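Local coordinates for protein metallo-beta-lactamase (Serratia marcescens, PDB 6K4X) that is a zinc-dependent beta-lactamase that hydrolyses the beta-lactam ring of antibiotics, caught here with a sulfanylbenzoic acid inhibitor at its two zinc ions, at residues T13-T18 with E231-Y236; C167-F172 with S207-I212; L140-H145 with W157-C162. All blocks are in the same frame, centred on the assembly; numbering follows the deposited sequence. Where two conformers were deposited one is given.

Interaction 1 (T13-T18 with E231-Y236); sequences TIYGNT and EGNSAY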
loop_
_atom_site.group_PDB
_atom_site.type_symbol
_atom_site.label_atom_id
_atom_site.label_comp_id
_atom_site.label_asym_id
_atom_site.label_seq_id
_atom_site.Cartn_x
_atom_site.Cartn_y
_atom_site.Cartn_z
ATOM N N THR A 13 -1.275 15.385 7.705
ATOM C CA THR A 13 -2.632 14.852 7.651
ATOM C C THR A 13 -3.205 15.067 6.257
ATOM O O THR A 13 -3.159 16.170 5.718
ATOM C CB THR A 13 -3.525 15.495 8.712
ATOM O OG1 THR A 13 -2.955 15.171 9.979
ATOM C CG2 THR A 13 -4.967 15.044 8.620
ATOM N N ILE A 14 -3.763 14.018 5.665
ATOM C CA ILE A 14 -4.372 14.105 4.353
ATOM C C ILE A 14 -5.852 14.463 4.488
ATOM O O ILE A 14 -6.364 15.339 3.773
ATOM C CB ILE A 14 -4.150 12.792 3.581
ATOM C CG1 ILE A 14 -2.683 12.747 3.134
ATOM C CG2 ILE A 14 -5.094 12.650 2.395
ATOM C CD1 ILE A 14 -2.212 11.435 2.570
ATOM N N TYR A 15 -6.588 13.785 5.375
ATOM C CA TYR A 15 -7.995 14.101 5.582
ATOM C C TYR A 15 -8.431 13.450 6.888
ATOM O O TYR A 15 -8.209 12.247 7.085
ATOM C CB TYR A 15 -8.863 13.562 4.441
ATOM C CG TYR A 15 -10.258 14.135 4.453
ATOM C CD1 TYR A 15 -10.506 15.365 3.861
ATOM C CD2 TYR A 15 -11.308 13.482 5.073
ATOM C CE1 TYR A 15 -11.764 15.943 3.898
ATOM C CE2 TYR A 15 -12.574 14.049 5.117
ATOM C CZ TYR A 15 -12.791 15.291 4.553
ATOM O OH TYR A 15 -14.034 15.872 4.576
ATOM N N GLY A 16 -9.061 14.202 7.780
ATOM C CA GLY A 16 -9.589 13.631 8.995
ATOM C C GLY A 16 -8.505 12.904 9.769
ATOM O O GLY A 16 -7.523 13.492 10.184
ATOM N N ASN A 17 -8.724 11.619 10.036
ATOM C CA ASN A 17 -7.801 10.781 10.793
ATOM C C ASN A 17 -6.853 9.963 9.899
ATOM O O ASN A 17 -6.275 8.982 10.398
ATOM C CB ASN A 17 -8.566 9.855 11.738
ATOM C CG ASN A 17 -9.503 8.906 11.019
ATOM O OD1 ASN A 17 -10.049 9.218 9.952
ATOM N ND2 ASN A 17 -9.749 7.749 11.603
ATOM N N THR A 18 -6.710 10.344 8.624
ATOM C CA THR A 18 -5.763 9.716 7.723
ATOM C C THR A 18 -4.508 10.578 7.629
ATOM O O THR A 18 -4.589 11.715 7.152
ATOM C CB THR A 18 -6.352 9.566 6.316
ATOM O OG1 THR A 18 -7.452 8.647 6.353
ATOM C CG2 THR A 18 -5.344 9.066 5.313
ATOM N N GLU A 231 -4.680 25.367 -1.455
ATOM C CA GLU A 231 -6.078 25.048 -1.679
ATOM C C GLU A 231 -6.655 24.206 -0.525
ATOM O O GLU A 231 -7.875 24.000 -0.475
ATOM C CB GLU A 231 -6.272 24.441 -3.067
ATOM C CG GLU A 231 -6.499 22.951 -3.067
ATOM C CD GLU A 231 -7.274 22.484 -4.285
ATOM O OE1 GLU A 231 -8.464 22.130 -4.124
ATOM O OE2 GLU A 231 -6.688 22.520 -5.392
ATOM N N GLY A 232 -5.817 23.787 0.444
ATOM C CA GLY A 232 -6.278 22.868 1.514
ATOM C C GLY A 232 -6.390 21.431 1.015
ATOM O O GLY A 232 -5.945 21.099 -0.093
ATOM N N ASN A 233 -6.965 20.544 1.843
ATOM C CA ASN A 233 -6.809 19.099 1.598
ATOM C C ASN A 233 -7.751 18.610 0.499
ATOM O O ASN A 233 -7.619 17.469 0.054
ATOM C CB ASN A 233 -6.926 18.259 2.876
ATOM C CG ASN A 233 -8.278 18.268 3.563
ATOM O OD1 ASN A 233 -9.310 18.577 2.967
ATOM N ND2 ASN A 233 -8.280 17.905 4.840
ATOM N N SER A 234 -8.573 19.480 -0.072
ATOM C CA SER A 234 -9.222 19.153 -1.308
ATOM C C SER A 234 -8.194 18.828 -2.409
ATOM O O SER A 234 -8.566 18.188 -3.366
ATOM C CB SER A 234 -10.118 20.269 -1.750
ATOM O OG SER A 234 -9.423 21.500 -1.823
ATOM N N ALA A 235 -6.956 19.309 -2.280
ATOM C CA ALA A 235 -5.942 18.989 -3.313
ATOM C C ALA A 235 -5.705 17.477 -3.418
ATOM O O ALA A 235 -5.214 17.029 -4.480
ATOM C CB ALA A 235 -4.666 19.691 -3.025
ATOM N N TYR A 236 -5.983 16.706 -2.342
ATOM C CA TYR A 236 -5.771 15.258 -2.365
ATOM C C TYR A 236 -6.959 14.523 -2.971
ATOM O O TYR A 236 -6.826 13.324 -3.267
ATOM C CB TYR A 236 -5.465 14.697 -0.976
ATOM C CG TYR A 236 -4.274 15.343 -0.333
ATOM C CD1 TYR A 236 -2.998 15.117 -0.819
ATOM C CD2 TYR A 236 -4.419 16.165 0.764
ATOM C CE1 TYR A 236 -1.894 15.711 -0.243
ATOM C CE2 TYR A 236 -3.332 16.778 1.330
ATOM C CZ TYR A 236 -2.070 16.547 0.841
ATOM O OH TYR A 236 -0.994 17.142 1.421
HETATM O O HOH W 1 -1.753 18.029 4.023
HETATM O O HOH W 2 -5.536 17.782 6.100
HETATM O O HOH W 3 -8.086 15.733 1.670
#
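Ile14 and Asn233 bring the two backbones to 6.2 Å between their CA atoms, where the bulged edge strand at Ile14 and Tyr15 passes the 3-10 turn that follows helix 221-231. The strand side is a classic bulge, Ile14 and Tyr15 both facing Thr18 across a type II' turn. Asn233 reaches into the contact with CG between the backbone N and the carbonyl carbon (chi1 65°). Its CB lies 3.1 Å from Ile14 O, and its amide continues past the Tyr15 ring, where ND2 is 3.5 Å from CD1. Amide and ring planes are turned 46° apart and the two side chains cross at about a right angle. Beyond the ring, Tyr15 OH bonds Lys166 O.

Tyr236 packs on the Ile14 side chain. Its ring has Ile14 CG1 over one face, while the branch methyl CG2, anti to the backbone N, touches Tyr236 CG at 3.9 Å. The ring's CD2 also packs 3.7 Å from Ile14 O.

No clear direct hydrogen bond joins the segments; water does the polar work. Thr13 O accepts from two waters, each at 2.9 Å: one continues to Tyr236 OH, the other accepts from Asn233 ND2. ND2 donates to both that water and Glu163 OE2, which would fix the rotation of the amide. A third water donates to Ile14 O at 2.7 Å.

The seam between the N-terminal edge strand and the loop before the C-terminal helix therefore combines apolar packing on Ile14 with clear polar bonds that waters and Glu163 supply to Thr13 O, Ile14 O, Tyr236 OH and Asn233 ND2.

Interaction 2 (C167-F172 with S207-I212); sequences CKDVVF and SCDIAI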
loop_
_atom_site.group_PDB
_atom_site.type_symbol
_atom_site.label_atom_id
_atom_site.label_comp_id
_atom_site.label_asym_id
_atom_site.label_seq_id
_atom_site.Cartn_x
_atom_site.Cartn_y
_atom_site.Cartn_z
ATOM N N CYS A 167 -17.452 13.330 4.920
ATOM C CA CYS A 167 -16.668 12.109 4.831
ATOM C C CYS A 167 -16.158 11.890 3.409
ATOM O O CYS A 167 -16.814 12.284 2.423
ATOM C CB CYS A 167 -17.516 10.918 5.239
ATOM S SG CYS A 167 -18.090 11.034 6.947
ATOM N N LYS A 168 -15.032 11.169 3.293
ATOM C CA LYS A 168 -14.437 10.831 2.033
ATOM C C LYS A 168 -13.996 9.375 2.074
ATOM O O LYS A 168 -13.520 8.876 3.090
ATOM C CB LYS A 168 -13.199 11.684 1.757
ATOM C CG LYS A 168 -13.425 13.176 1.679
ATOM C CD LYS A 168 -14.160 13.598 0.461
ATOM C CE LYS A 168 -14.338 15.105 0.430
ATOM N NZ LYS A 168 -15.355 15.523 -0.554
ATOM N N ASP A 169 -14.100 8.728 0.918
ATOM C CA ASP A 169 -13.607 7.388 0.737
ATOM C C ASP A 169 -12.129 7.442 0.373
ATOM O O ASP A 169 -11.751 8.061 -0.641
ATOM C CB ASP A 169 -14.388 6.676 -0.362
ATOM C CG ASP A 169 -15.828 6.470 0.043
ATOM O OD1 ASP A 169 -16.103 6.324 1.266
ATOM O OD2 ASP A 169 -16.685 6.560 -0.847
ATOM N N VAL A 170 -11.318 6.797 1.200
ATOM C CA VAL A 170 -9.872 6.762 1.043
ATOM C C VAL A 170 -9.454 5.370 0.592
ATOM O O VAL A 170 -9.958 4.366 1.087
ATOM C CB VAL A 170 -9.182 7.119 2.364
ATOM C CG1 VAL A 170 -7.677 7.182 2.197
ATOM C CG2 VAL A 170 -9.718 8.416 2.938
ATOM N N VAL A 171 -8.543 5.321 -0.374
ATOM C CA VAL A 171 -8.022 4.081 -0.940
ATOM C C VAL A 171 -6.502 4.111 -0.833
ATOM O O VAL A 171 -5.885 5.046 -1.343
ATOM C CB VAL A 171 -8.452 3.917 -2.407
ATOM C CG1 VAL A 171 -7.857 2.652 -2.999
ATOM C CG2 VAL A 171 -9.966 3.959 -2.567
ATOM N N PHE A 172 -5.911 3.105 -0.191
ATOM C CA PHE A 172 -4.470 2.886 -0.228
ATOM C C PHE A 172 -4.229 1.844 -1.299
ATOM O O PHE A 172 -4.526 0.663 -1.126
ATOM C CB PHE A 172 -3.940 2.488 1.149
ATOM C CG PHE A 172 -2.445 2.604 1.294
ATOM C CD1 PHE A 172 -1.590 1.811 0.556
ATOM C CD2 PHE A 172 -1.894 3.524 2.153
ATOM C CE1 PHE A 172 -0.215 1.914 0.696
ATOM C CE2 PHE A 172 -0.528 3.610 2.305
ATOM C CZ PHE A 172 0.315 2.808 1.583
ATOM N N SER A 207 -15.109 2.924 -4.948
ATOM C CA SER A 207 -15.422 4.241 -4.399
ATOM C C SER A 207 -14.112 4.892 -3.944
ATOM O O SER A 207 -13.430 4.349 -3.093
ATOM C CB SER A 207 -16.401 4.115 -3.249
ATOM O OG SER A 207 -17.602 3.471 -3.654
ATOM N N CYS A 208 -13.745 6.043 -4.510
ATOM C CA CYS A 208 -12.352 6.498 -4.412
ATOM C C CYS A 208 -12.208 8.020 -4.449
ATOM O O CYS A 208 -11.710 8.549 -5.461
ATOM C CB CYS A 208 -11.582 5.911 -5.595
ATOM S SG CYS A 208 -9.821 6.337 -5.719
ATOM N N ASP A 209 -12.473 8.714 -3.343
ATOM C CA ASP A 209 -12.313 10.152 -3.298
ATOM C C ASP A 209 -10.839 10.539 -3.175
ATOM O O ASP A 209 -10.427 11.524 -3.800
ATOM C CB ASP A 209 -13.081 10.769 -2.136
ATOM C CG ASP A 209 -14.575 10.578 -2.262
ATOM O OD1 ASP A 209 -15.114 10.949 -3.337
ATOM O OD2 ASP A 209 -15.186 10.077 -1.325
ATOM N N ILE A 210 -10.093 9.840 -2.328
ATOM C CA ILE A 210 -8.679 10.142 -2.071
ATOM C C ILE A 210 -7.913 8.846 -2.267
ATOM O O ILE A 210 -8.117 7.903 -1.491
ATOM C CB ILE A 210 -8.463 10.673 -0.647
ATOM C CG1 ILE A 210 -9.220 11.986 -0.443
ATOM C CG2 ILE A 210 -6.970 10.794 -0.336
ATOM C CD1 ILE A 210 -9.287 12.426 1.012
ATOM N N ALA A 211 -7.044 8.802 -3.276
ATOM C CA ALA A 211 -6.180 7.641 -3.483
ATOM C C ALA A 211 -4.773 7.978 -3.023
ATOM O O ALA A 211 -4.219 9.023 -3.391
ATOM C CB ALA A 211 -6.197 7.192 -4.923
ATOM N N ILE A 212 -4.209 7.087 -2.215
ATOM C CA ILE A 212 -2.840 7.141 -1.785
ATOM C C ILE A 212 -2.173 5.906 -2.368
ATOM O O ILE A 212 -2.489 4.789 -1.966
ATOM C CB ILE A 212 -2.723 7.172 -0.253
ATOM C CG1 ILE A 212 -3.459 8.385 0.317
ATOM C CG2 ILE A 212 -1.271 7.144 0.165
ATOM C CD1 ILE A 212 -4.015 8.212 1.707
HETATM O O HOH W 4 -16.807 8.280 -3.150
#
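Val170, Val171 and Phe172 run beside Ile210, Ala211 and Ile212 as parallel strands, their short axes 4.7 Å apart and 16° off parallel. They are the two strands of a beta-alpha-beta unit whose helix is 190-205, within one sheet of the metallo-beta-lactamase alpha-beta/beta-alpha fold.

The backbone bonds form the usual parallel ladder: Ile210 N to Asp169 O, Val171 N to Ile210 O, and Ile212 N to Val171 O, the last at 2.8 Å. Asp169 O also takes a weak bond from Asp209 N. CA-H groups of Val170, Ala211 and Phe172 lie against carbonyl oxygens of the partner strand.

At the start of the ladder a carboxylate replaces a backbone acceptor. Asp209 OD2 receives Asp169 N at 2.8 Å in a nearly straight bond (175°), using its anti lone pair. The aliphatic part of Lys168 crosses Asp209 at about a right angle, CD 4.0 Å from CB.

Apolar contacts lie on both faces. Beside Val170 and Phe172, Val170 CG1 meets Ile212 CD1 at 3.8 Å, and Ile212 CG2 meets Phe172 CD2. On the face of Val171, its CG2, beside the backbone N, rests 3.9 Å from Cys208 CB, next to the disulfide to Cys242. A polar atom, Ile212 O, sits over one face of the Phe172 ring, offset toward its rim.

Charge is gathered at the outer end, where Asp169 OD2 and Asp209 OD2 stand 3.9 Å apart with carboxylate planes nearly parallel. One water donates to both, weakly to Asp209. Two such neighbours would be expected to raise each other's proton affinity; the water and Asp169 N probably offset part of the repulsion, and Lys168 NZ, 5.4 Å from Asp209 OD1 without a salt bridge, would also oppose the shift.

Interaction 3 (L140-H145 with W157-C162); sequences LAVKAH and WTWQSC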
loop_
_atom_site.group_PDB
_atom_site.type_symbol
_atom_site.label_atom_id
_atom_site.label_comp_id
_atom_site.label_asym_id
_atom_site.label_seq_id
_atom_site.Cartn_x
_atom_site.Cartn_y
_atom_site.Cartn_z
ATOM N N LEU A 140 -12.711 2.304 13.782
ATOM C CA LEU A 140 -12.075 2.150 12.478
ATOM C C LEU A 140 -12.591 0.895 11.788
ATOM O O LEU A 140 -12.733 -0.149 12.407
ATOM C CB LEU A 140 -10.563 2.076 12.648
ATOM C CG LEU A 140 -9.922 3.237 13.395
ATOM C CD1 LEU A 140 -8.413 3.051 13.430
ATOM C CD2 LEU A 140 -10.306 4.574 12.781
ATOM N N ALA A 141 -12.773 1.005 10.466
ATOM C CA ALA A 141 -13.231 -0.107 9.650
ATOM C C ALA A 141 -12.549 -0.033 8.285
ATOM O O ALA A 141 -12.871 0.843 7.479
ATOM C CB ALA A 141 -14.733 -0.067 9.504
ATOM N N VAL A 142 -11.610 -0.928 8.039
ATOM C CA VAL A 142 -10.816 -0.946 6.825
ATOM C C VAL A 142 -11.161 -2.214 6.043
ATOM O O VAL A 142 -11.116 -3.319 6.599
ATOM C CB VAL A 142 -9.314 -0.904 7.132
ATOM C CG1 VAL A 142 -8.523 -1.037 5.852
ATOM C CG2 VAL A 142 -8.925 0.345 7.889
ATOM N N LYS A 143 -11.474 -2.072 4.755
ATOM C CA LYS A 143 -11.825 -3.224 3.933
ATOM C C LYS A 143 -10.618 -3.637 3.086
ATOM O O LYS A 143 -9.900 -2.786 2.552
ATOM C CB LYS A 143 -13.017 -2.897 3.034
ATOM C CG LYS A 143 -13.432 -4.010 2.088
ATOM C CD LYS A 143 -14.767 -3.780 1.424
ATOM C CE LYS A 143 -15.923 -3.702 2.395
ATOM N NZ LYS A 143 -17.186 -3.408 1.682
ATOM N N ALA A 144 -10.405 -4.953 2.991
ATOM C CA ALA A 144 -9.401 -5.552 2.130
ATOM C C ALA A 144 -10.017 -5.833 0.768
ATOM O O ALA A 144 -11.074 -6.448 0.677
ATOM C CB ALA A 144 -8.914 -6.835 2.757
ATOM N N HIS A 145 -9.325 -5.448 -0.293
ATOM C CA HIS A 145 -9.689 -5.791 -1.669
ATOM C C HIS A 145 -8.523 -6.526 -2.315
ATOM O O HIS A 145 -7.435 -5.985 -2.431
ATOM C CB HIS A 145 -10.012 -4.554 -2.506
ATOM C CG HIS A 145 -11.080 -3.718 -1.908
ATOM N ND1 HIS A 145 -12.383 -3.747 -2.359
ATOM C CD2 HIS A 145 -11.022 -2.780 -0.939
ATOM C CE1 HIS A 145 -13.085 -2.877 -1.656
ATOM N NE2 HIS A 145 -12.278 -2.281 -0.782
ATOM N N TRP A 157 -6.476 -1.375 0.219
ATOM C CA TRP A 157 -7.195 -1.196 1.475
ATOM C C TRP A 157 -8.050 0.061 1.387
ATOM O O TRP A 157 -7.560 1.093 0.886
ATOM C CB TRP A 157 -6.201 -1.082 2.629
ATOM C CG TRP A 157 -5.287 -2.252 2.793
ATOM C CD1 TRP A 157 -4.048 -2.366 2.243
ATOM C CD2 TRP A 157 -5.514 -3.480 3.510
ATOM N NE1 TRP A 157 -3.447 -3.530 2.615
ATOM C CE2 TRP A 157 -4.325 -4.237 3.383
ATOM C CE3 TRP A 157 -6.563 -4.002 4.272
ATOM C CZ2 TRP A 157 -4.149 -5.468 3.991
ATOM C CZ3 TRP A 157 -6.375 -5.218 4.889
ATOM C CH2 TRP A 157 -5.192 -5.930 4.733
ATOM N N THR A 158 -9.286 0.025 1.897
ATOM C CA THR A 158 -10.168 1.187 1.796
ATOM C C THR A 158 -10.864 1.476 3.128
ATOM O O THR A 158 -11.101 0.601 3.950
ATOM C CB THR A 158 -11.222 1.011 0.699
ATOM O OG1 THR A 158 -12.080 -0.090 1.013
ATOM C CG2 THR A 158 -10.581 0.762 -0.647
ATOM N N TRP A 159 -11.161 2.756 3.337
ATOM C CA TRP A 159 -11.843 3.188 4.529
ATOM C C TRP A 159 -12.482 4.545 4.283
ATOM O O TRP A 159 -12.355 5.117 3.201
ATOM C CB TRP A 159 -10.886 3.228 5.714
ATOM C CG TRP A 159 -9.748 4.191 5.554
ATOM C CD1 TRP A 159 -9.725 5.512 5.889
ATOM C CD2 TRP A 159 -8.441 3.889 5.042
ATOM N NE1 TRP A 159 -8.499 6.053 5.610
ATOM C CE2 TRP A 159 -7.684 5.074 5.098
ATOM C CE3 TRP A 159 -7.834 2.721 4.579
ATOM C CZ2 TRP A 159 -6.357 5.110 4.685
ATOM C CZ3 TRP A 159 -6.525 2.754 4.167
ATOM C CH2 TRP A 159 -5.796 3.935 4.236
ATOM N N GLN A 160 -13.177 5.051 5.298
ATOM C CA GLN A 160 -13.752 6.371 5.244
ATOM C C GLN A 160 -13.161 7.219 6.352
ATOM O O GLN A 160 -13.065 6.746 7.479
ATOM C CB GLN A 160 -15.267 6.313 5.404
ATOM C CG GLN A 160 -15.924 5.519 4.289
ATOM C CD GLN A 160 -17.371 5.875 4.071
ATOM O OE1 GLN A 160 -17.942 6.730 4.755
ATOM N NE2 GLN A 160 -17.966 5.225 3.085
ATOM N N SER A 161 -12.789 8.459 6.030
ATOM C CA SER A 161 -12.368 9.414 7.026
ATOM C C SER A 161 -13.259 10.645 6.932
ATOM O O SER A 161 -13.691 11.024 5.836
ATOM C CB SER A 161 -10.917 9.820 6.843
ATOM O OG SER A 161 -10.025 8.775 7.240
ATOM N N CYS A 162 -13.499 11.292 8.076
ATOM C CA CYS A 162 -14.481 12.343 8.142
ATOM C C CYS A 162 -13.930 13.526 8.936
ATOM O O CYS A 162 -13.129 13.367 9.849
ATOM C CB CYS A 162 -15.774 11.851 8.788
ATOM S SG CYS A 162 -16.492 10.345 8.077
HETATM O O HOH W 5 -14.077 3.243 7.348
#
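Lys143 and Thr158 form the hydrogen-bonded pair of an antiparallel beta hairpin, strand 140-146 with strand 155-163, in one of the two sheets of the metallo-beta-lactamase sandwich. Lys143 N to Thr158 O measures 2.8 Å, and Thr158 N returns to Lys143 O. Ala144 and Trp157 make the adjacent non-hydrogen-bonded pair.

The tight side carries Val142, Ala144, Trp157 and Trp159. Val142 CG1, anti to the backbone N (chi1 175°), reaches both indoles: it lies 3.9 Å from Trp157 CE3 and 4.0 Å from Trp159 CE3. Val142 crosses Trp157 at about a right angle but lies side by side with Trp159, both pointing the same way. CZ3 in the benzo part of Trp157 also comes within 3.7 Å of Ala144 CB. Strands 29-31 and 37-40 of the other sheet pack against this apolar patch, and Trp159 NE1 bonds Thr18 OG1, so the face is part of the interior between the sheets.

The opposite face, with Lys143 and Thr158, is more open. Lys143 sends its end away from the partner strand, leaving CB near Thr158 OG1. Toward the 140 end the strands splay, and direct backbone pairing gives way to a water, which donates to Ala141 O at 2.7 Å and accepts from Gln160 N.

On this looser face one polar link spans the strands. The His145 ring presents its edge to Thr158: a hydrogen bond joins His145 NE2 and Thr158 OG1 at 2.8 Å, either atom a possible donor, with the hydroxyl oxygen lying in the ring plane.

How the interactions relate
From the N terminus, 13-18 comes first and meets 231-236 only late in the chain, so interaction 1 encloses most of the chain, but not helix 241-260, and the other two lie within its loop. Interaction 3 is a short loop, closed when the chain returns through 157-162 beside 140-145. Interaction 2 then opens at 167-172 and closes at 207-212 after helix 190-205; the two are in series, not crossed. Strands 155-163 and 166-173 are sheet neighbours, joined by Val170 N to Trp159 O and the Cys162-Cys167 disulfide. Ile14 and Tyr15 pack on Ile210, Ile212 and Lys168, while Asn17 OD1 and Thr18 OG1 probably hydrogen-bond Ser161 OG, linking the two sheets.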